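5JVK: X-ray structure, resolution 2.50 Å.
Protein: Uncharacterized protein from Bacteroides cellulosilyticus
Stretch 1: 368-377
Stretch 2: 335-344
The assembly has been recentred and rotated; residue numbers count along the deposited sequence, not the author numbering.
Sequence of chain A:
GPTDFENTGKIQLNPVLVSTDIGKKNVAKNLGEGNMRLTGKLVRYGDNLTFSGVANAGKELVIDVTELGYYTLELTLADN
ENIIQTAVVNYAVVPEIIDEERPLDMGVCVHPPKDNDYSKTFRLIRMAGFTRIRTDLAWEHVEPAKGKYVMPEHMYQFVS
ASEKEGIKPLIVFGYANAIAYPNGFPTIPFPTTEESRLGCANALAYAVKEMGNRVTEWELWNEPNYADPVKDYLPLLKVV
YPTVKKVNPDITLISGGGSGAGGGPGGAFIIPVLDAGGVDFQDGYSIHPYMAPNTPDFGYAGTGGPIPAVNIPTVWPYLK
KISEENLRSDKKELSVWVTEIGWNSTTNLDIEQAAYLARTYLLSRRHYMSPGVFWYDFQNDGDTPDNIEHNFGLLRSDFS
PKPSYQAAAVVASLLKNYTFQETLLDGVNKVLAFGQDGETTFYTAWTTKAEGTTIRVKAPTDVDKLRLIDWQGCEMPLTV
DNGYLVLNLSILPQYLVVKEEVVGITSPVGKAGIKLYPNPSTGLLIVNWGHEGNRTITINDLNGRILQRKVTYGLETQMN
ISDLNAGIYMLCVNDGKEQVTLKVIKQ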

# COMPACT_ATOMS: atom_id res chain seq x y z
N TYR A 368 -12.49 -5.97 9.37
CA TYR A 368 -12.68 -4.64 8.76
C TYR A 368 -12.97 -3.55 9.78
O TYR A 368 -13.92 -3.65 10.55
CB TYR A 368 -13.79 -4.64 7.70
CG TYR A 368 -13.87 -3.32 6.96
CD1 TYR A 368 -12.89 -2.97 6.03
CD2 TYR A 368 -14.90 -2.41 7.21
CE1 TYR A 368 -12.94 -1.75 5.36
CE2 TYR A 368 -14.96 -1.19 6.54
CZ TYR A 368 -13.98 -0.87 5.62
OH TYR A 368 -14.02 0.33 4.95
N MET A 369 -12.12 -2.52 9.78
CA MET A 369 -12.33 -1.34 10.62
C MET A 369 -11.79 -0.04 10.01
O MET A 369 -12.43 1.00 10.14
CB MET A 369 -11.77 -1.56 12.04
CG MET A 369 -10.25 -1.67 12.14
SD MET A 369 -9.48 -0.12 12.65
CE MET A 369 -7.75 -0.48 12.38
N SER A 370 -10.63 -0.09 9.34
CA SER A 370 -10.04 1.09 8.70
C SER A 370 -10.55 1.28 7.27
O SER A 370 -10.64 0.30 6.52
CB SER A 370 -8.52 0.97 8.69
OG SER A 370 -7.92 2.15 8.18
N PRO A 371 -10.88 2.53 6.88
CA PRO A 371 -11.21 2.82 5.48
C PRO A 371 -10.00 3.07 4.57
O PRO A 371 -10.18 3.29 3.38
CB PRO A 371 -12.06 4.09 5.59
CG PRO A 371 -11.50 4.80 6.77
CD PRO A 371 -11.06 3.73 7.73
N GLY A 372 -8.78 3.04 5.12
CA GLY A 372 -7.57 3.27 4.34
C GLY A 372 -6.32 2.69 4.98
O GLY A 372 -5.82 3.23 5.97
N VAL A 373 -5.84 1.59 4.42
CA VAL A 373 -4.59 0.97 4.83
C VAL A 373 -3.55 1.24 3.76
O VAL A 373 -3.63 0.69 2.66
CB VAL A 373 -4.78 -0.55 5.06
CG1 VAL A 373 -3.46 -1.22 5.40
CG2 VAL A 373 -5.82 -0.78 6.15
N PHE A 374 -2.58 2.09 4.09
CA PHE A 374 -1.60 2.60 3.12
C PHE A 374 -0.27 1.86 3.22
O PHE A 374 0.41 1.95 4.25
CB PHE A 374 -1.38 4.10 3.32
CG PHE A 374 -2.57 4.94 2.97
CD1 PHE A 374 -2.59 5.69 1.80
CD2 PHE A 374 -3.68 4.99 3.82
CE1 PHE A 374 -3.69 6.48 1.49
CE2 PHE A 374 -4.78 5.77 3.50
CZ PHE A 374 -4.78 6.52 2.34
N TRP A 375 0.11 1.16 2.16
CA TRP A 375 1.39 0.46 2.11
C TRP A 375 2.53 1.47 2.03
O TRP A 375 2.50 2.37 1.19
CB TRP A 375 1.47 -0.48 0.91
CG TRP A 375 2.80 -1.16 0.78
CD1 TRP A 375 3.88 -0.73 0.07
CD2 TRP A 375 3.18 -2.40 1.40
NE1 TRP A 375 4.92 -1.62 0.20
CE2 TRP A 375 4.52 -2.65 1.01
CE3 TRP A 375 2.53 -3.31 2.23
CZ2 TRP A 375 5.21 -3.79 1.42
CZ3 TRP A 375 3.22 -4.44 2.64
CH2 TRP A 375 4.55 -4.67 2.23
N TYR A 376 3.54 1.30 2.90
CA TYR A 376 4.78 2.05 2.79
C TYR A 376 5.85 1.15 2.17
O TYR A 376 6.17 0.12 2.76
CB TYR A 376 5.27 2.56 4.16
CG TYR A 376 6.42 3.53 3.98
CD1 TYR A 376 6.18 4.88 3.77
CD2 TYR A 376 7.74 3.08 3.97
CE1 TYR A 376 7.22 5.77 3.57
CE2 TYR A 376 8.80 3.96 3.78
CZ TYR A 376 8.53 5.31 3.57
OH TYR A 376 9.57 6.19 3.38
N ASP A 377 6.39 1.47 0.99
CA ASP A 377 5.94 2.54 0.09
C ASP A 377 5.95 2.01 -1.35
O ASP A 377 6.24 0.83 -1.57
CB ASP A 377 6.79 3.82 0.27
CG ASP A 377 8.28 3.60 0.01
OD1 ASP A 377 8.72 2.47 -0.27
OD2 ASP A 377 9.02 4.60 0.11
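Stretch 2, residues 335-344: SVWVTEIGWN

Stretch 2 runs as an extended strand from S335 to I341, then continues as loop, and lies beside stretch 1 in parallel: the axes of 335-341 and the short strand around 373-375 approach to 4.7 Å, with 7° between their directions. The backbone ladder climbs by alternation. F374 N donates to V338 O (2.8 Å), I341 N to F374 O (3.0 Å), and Y376 N to I341 O (2.8 Å); earlier along both chains, V338 N reaches G372 O (3.0 Å) in a weak bond. V373 pairs with V338, but W375 pairs with I341, so stretch 2 spends one extra residue there. This is a beta bulge, with T339 at phi/psi -76/-15.

Before the strand pairing, a side chain takes over: S370 OG donates to V336 O at 2.6 Å. One water bridges the stretches, accepting from V336 N and donating to M369 O, its oxygen 2.8 Å from each.

V373, W375, V338 and I341 share one sheet face, where V373 CG1 packs 3.7 Å from I341 CG2. P371 CG sits over the W337 six-membered ring, 3.6 Å from its CZ2. G372 leaves room for an indole: an ideal CB there would lie 2.8 Å from W337 CE3. At G342 an ideal CB would lie 2.2 Å from Y376 O, a backbone oxygen, while its CA covers a face of W375, 3.9 Å from CZ3. W375 CZ3 then meets W343 CE3 rim to rim at 3.6 Å.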

# COMPACT_ATOMS: atom_id res chain seq x y z
N SER A 335 -12.74 7.69 12.95
CA SER A 335 -12.18 6.75 11.98
C SER A 335 -10.71 6.48 12.30
O SER A 335 -9.99 7.36 12.78
CB SER A 335 -12.34 7.27 10.55
OG SER A 335 -11.81 8.58 10.42
N VAL A 336 -10.26 5.25 12.04
CA VAL A 336 -8.88 4.84 12.27
C VAL A 336 -8.22 4.59 10.92
O VAL A 336 -8.65 3.70 10.18
CB VAL A 336 -8.79 3.57 13.14
CG1 VAL A 336 -7.34 3.18 13.40
CG2 VAL A 336 -9.53 3.79 14.46
N TRP A 337 -7.19 5.37 10.60
CA TRP A 337 -6.51 5.29 9.31
C TRP A 337 -5.12 4.68 9.47
O TRP A 337 -4.30 5.22 10.21
CB TRP A 337 -6.41 6.69 8.71
CG TRP A 337 -7.75 7.27 8.38
CD1 TRP A 337 -8.63 7.83 9.26
CD2 TRP A 337 -8.37 7.33 7.09
NE1 TRP A 337 -9.76 8.24 8.59
CE2 TRP A 337 -9.62 7.95 7.26
CE3 TRP A 337 -7.98 6.93 5.81
CZ2 TRP A 337 -10.50 8.18 6.19
CZ3 TRP A 337 -8.85 7.15 4.74
CH2 TRP A 337 -10.10 7.77 4.95
N VAL A 338 -4.85 3.58 8.78
CA VAL A 338 -3.53 2.94 8.84
C VAL A 338 -2.65 3.59 7.77
O VAL A 338 -2.46 3.04 6.68
CB VAL A 338 -3.64 1.40 8.69
CG1 VAL A 338 -2.27 0.74 8.87
CG2 VAL A 338 -4.65 0.85 9.68
N THR A 339 -2.13 4.77 8.09
CA THR A 339 -1.47 5.62 7.10
C THR A 339 -0.06 5.17 6.71
O THR A 339 0.47 5.64 5.71
CB THR A 339 -1.45 7.10 7.55
OG1 THR A 339 -0.75 7.23 8.80
CG2 THR A 339 -2.87 7.63 7.69
N GLU A 340 0.55 4.28 7.49
CA GLU A 340 1.72 3.52 7.04
C GLU A 340 1.70 2.11 7.61
O GLU A 340 1.49 1.91 8.81
CB GLU A 340 3.04 4.18 7.45
CG GLU A 340 3.33 5.53 6.82
CD GLU A 340 4.71 6.07 7.18
OE1 GLU A 340 5.57 5.31 7.68
OE2 GLU A 340 4.94 7.28 6.96
N ILE A 341 1.92 1.12 6.75
CA ILE A 341 2.29 -0.22 7.17
C ILE A 341 3.11 -0.83 6.04
O ILE A 341 2.81 -0.60 4.87
CB ILE A 341 1.06 -1.08 7.55
CG1 ILE A 341 1.51 -2.43 8.13
CG2 ILE A 341 0.13 -1.29 6.36
CD1 ILE A 341 0.39 -3.22 8.77
N GLY A 342 4.14 -1.59 6.38
CA GLY A 342 4.98 -2.20 5.36
C GLY A 342 6.10 -3.07 5.88
O GLY A 342 6.40 -3.08 7.07
N TRP A 343 6.68 -3.83 4.95
CA TRP A 343 7.85 -4.67 5.19
C TRP A 343 8.86 -4.34 4.10
O TRP A 343 8.49 -3.92 3.01
CB TRP A 343 7.47 -6.14 5.14
CG TRP A 343 6.65 -6.62 6.32
CD1 TRP A 343 7.10 -7.32 7.39
CD2 TRP A 343 5.25 -6.43 6.53
NE1 TRP A 343 6.07 -7.58 8.26
CE2 TRP A 343 4.92 -7.05 7.75
CE3 TRP A 343 4.23 -5.80 5.79
CZ2 TRP A 343 3.62 -7.05 8.27
CZ3 TRP A 343 2.95 -5.80 6.31
CH2 TRP A 343 2.65 -6.43 7.54
N ASN A 344 10.14 -4.55 4.40
CA ASN A 344 11.24 -4.19 3.49
C ASN A 344 12.08 -5.40 3.12
O ASN A 344 12.16 -6.37 3.88
CB ASN A 344 12.12 -3.09 4.10
CG ASN A 344 12.80 -3.53 5.39
OD1 ASN A 344 13.80 -4.24 5.37
ND2 ASN A 344 12.25 -3.09 6.52
O HOH W 1 -12.26 3.49 11.33